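Local atomic coordinates of 11S globulin subunit beta (Cucurbita maxima, PDB entry 2E9Q), a protein that serves as a seed storage globulin of pumpkin, laid down as a nutrient reservoir. Residues A[208-214]-A[232-236]. Coordinates in Å, arbitrary orientation, origin at the centre of the assembly. Numbering follows the deposited sequence.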
loop_
_atom_site.group_PDB
_atom_site.type_symbol
_atom_site.label_atom_id
_atom_site.label_comp_id
_atom_site.label_asym_id
_atom_site.label_seq_id
_atom_site.Cartn_x
_atom_site.Cartn_y
_atom_site.Cartn_z
ATOM N N ASN A 208 -5.479 9.985 29.999
ATOM C CA ASN A 208 -5.159 8.623 29.592
ATOM C C ASN A 208 -6.445 7.993 29.056
ATOM O O ASN A 208 -7.518 8.573 29.202
ATOM C CB ASN A 208 -4.609 7.836 30.789
ATOM C CG ASN A 208 -5.595 7.757 31.939
ATOM O OD1 ASN A 208 -6.770 7.427 31.748
ATOM N ND2 ASN A 208 -5.120 8.052 33.143
ATOM N N ILE A 209 -6.355 6.811 28.453
ATOM C CA ILE A 209 -7.548 6.173 27.878
ATOM C C ILE A 209 -8.708 5.888 28.822
ATOM O O ILE A 209 -9.846 5.763 28.378
ATOM C CB ILE A 209 -7.204 4.846 27.188
ATOM C CG1 ILE A 209 -6.633 3.861 28.222
ATOM C CG2 ILE A 209 -6.250 5.108 26.033
ATOM C CD1 ILE A 209 -6.301 2.503 27.667
ATOM N N PHE A 210 -8.438 5.778 30.117
ATOM C CA PHE A 210 -9.516 5.490 31.056
ATOM C C PHE A 210 -10.306 6.723 31.461
ATOM O O PHE A 210 -11.485 6.618 31.774
ATOM C CB PHE A 210 -8.966 4.787 32.305
ATOM C CG PHE A 210 -8.318 3.476 32.009
ATOM C CD1 PHE A 210 -6.956 3.301 32.191
ATOM C CD2 PHE A 210 -9.062 2.430 31.463
ATOM C CE1 PHE A 210 -6.334 2.105 31.828
ATOM C CE2 PHE A 210 -8.447 1.230 31.095
ATOM C CZ PHE A 210 -7.081 1.072 31.278
ATOM N N SER A 211 -9.672 7.894 31.440
ATOM C CA SER A 211 -10.373 9.111 31.844
ATOM C C SER A 211 -11.531 9.476 30.936
ATOM O O SER A 211 -12.324 10.353 31.270
ATOM C CB SER A 211 -9.406 10.299 31.981
ATOM O OG SER A 211 -8.777 10.637 30.764
ATOM N N GLY A 212 -11.651 8.794 29.804
ATOM C CA GLY A 212 -12.752 9.076 28.899
ATOM C C GLY A 212 -13.983 8.205 29.123
ATOM O O GLY A 212 -15.024 8.442 28.515
ATOM N N PHE A 213 -13.882 7.201 29.993
ATOM C CA PHE A 213 -15.018 6.308 30.274
ATOM C C PHE A 213 -15.764 6.662 31.564
ATOM O O PHE A 213 -15.183 7.198 32.508
ATOM C CB PHE A 213 -14.550 4.846 30.380
ATOM C CG PHE A 213 -14.185 4.218 29.061
ATOM C CD1 PHE A 213 -15.164 3.909 28.124
ATOM C CD2 PHE A 213 -12.855 3.939 28.755
ATOM C CE1 PHE A 213 -14.829 3.336 26.905
ATOM C CE2 PHE A 213 -12.512 3.361 27.530
ATOM C CZ PHE A 213 -13.500 3.063 26.609
ATOM N N ALA A 214 -17.051 6.329 31.590
ATOM C CA ALA A 214 -17.920 6.562 32.742
ATOM C C ALA A 214 -17.461 5.703 33.920
ATOM O O ALA A 214 -17.071 4.544 33.730
ATOM C CB ALA A 214 -19.356 6.213 32.379
ATOM N N LEU A 232 -7.378 5.390 38.609
ATOM C CA LEU A 232 -7.179 4.915 37.253
ATOM C C LEU A 232 -7.207 6.099 36.292
ATOM O O LEU A 232 -6.278 6.301 35.512
ATOM C CB LEU A 232 -8.291 3.929 36.907
ATOM C CG LEU A 232 -8.201 3.098 35.632
ATOM C CD1 LEU A 232 -6.917 2.277 35.646
ATOM C CD2 LEU A 232 -9.430 2.199 35.543
ATOM N N LYS A 233 -8.277 6.882 36.366
ATOM C CA LYS A 233 -8.440 8.046 35.506
ATOM C C LYS A 233 -7.338 9.089 35.687
ATOM O O LYS A 233 -7.087 9.888 34.787
ATOM C CB LYS A 233 -9.797 8.702 35.761
ATOM C CG LYS A 233 -10.998 7.811 35.475
ATOM C CD LYS A 233 -12.261 8.653 35.399
ATOM C CE LYS A 233 -13.451 7.843 34.932
ATOM N NZ LYS A 233 -14.629 8.712 34.665
ATOM N N GLY A 234 -6.696 9.089 36.851
ATOM C CA GLY A 234 -5.631 10.040 37.109
ATOM C C GLY A 234 -6.000 11.500 36.887
ATOM O O GLY A 234 -5.179 12.286 36.426
ATOM N N GLU A 235 -7.229 11.873 37.222
ATOM C CA GLU A 235 -7.675 13.251 37.039
ATOM C C GLU A 235 -6.730 14.260 37.698
ATOM O O GLU A 235 -6.690 15.426 37.308
ATOM C CB GLU A 235 -9.081 13.432 37.622
ATOM C CG GLU A 235 -10.171 12.589 36.963
ATOM C CD GLU A 235 -10.556 13.098 35.584
ATOM O OE1 GLU A 235 -11.410 12.461 34.928
ATOM O OE2 GLU A 235 -10.009 14.138 35.161
ATOM N N ASP A 236 -5.961 13.802 38.684
ATOM C CA ASP A 236 -5.044 14.671 39.411
ATOM C C ASP A 236 -3.555 14.441 39.235
ATOM O O ASP A 236 -2.754 15.042 39.949
ATOM C CB ASP A 236 -5.359 14.608 40.901
ATOM C CG ASP A 236 -6.460 15.553 41.293
ATOM O OD1 ASP A 236 -7.560 15.463 40.703
ATOM O OD2 ASP A 236 -6.218 16.393 42.186
#
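Asn208 opens a type I turn that ends at Ser211. Asn208 OD1 accepts from the backbone N of Ser211 at 3.0 Å, an Asx motif, and more weakly from the N of Phe210 at 2.9 Å. The amide ND2 of Asn208 faces the end of helix 226-233, where the last carbonyls lack a next helical turn. It makes two weak hydrogen bonds there, from Asn208 ND2 to Leu232 O and Lys233 O, both 3.2 Å. The stronger partner of Asn208 ND2 is the carbonyl of Gly181, to which it also makes a hydrogen bond.

Phe210 brings its ring against Leu232. Leu232 CD1 lies 3.6 Å from Phe210 CD1 and makes an off-centre CH-pi contact, 4.1 Å from the ring centroid. Phe222 and Leu218 of helix 215-222 extend this apolar cluster, and Tyr429 of the second subunit packs on Phe210 and Leu232.

Ser211 is the point of closest backbone approach, its CA 4.3 Å from the CA of Lys233. Ser211 OG turns back to Asn208 O at 2.9 Å, and Ser211 CB rests 3.7 Å from Lys233 O. A second type I turn, Phe210 to Phe213, then sets the Phe213 carbonyl within reach of Lys233. The extended lysine donates from Lys233 NZ to Phe213 O at 2.7 Å and forms a salt bridge with Asp215.

Ala214 is the N-cap residue of helix 215-222, and its N is hydrogen-bonded to OE1 of Gln357 of the second subunit. Gly234, with positive phi, is the first residue beyond helix 226-233. The contact thus ties the two ends of a helical pair together, part of the helical extension by which bicupin seed globulins pack subunit against subunit.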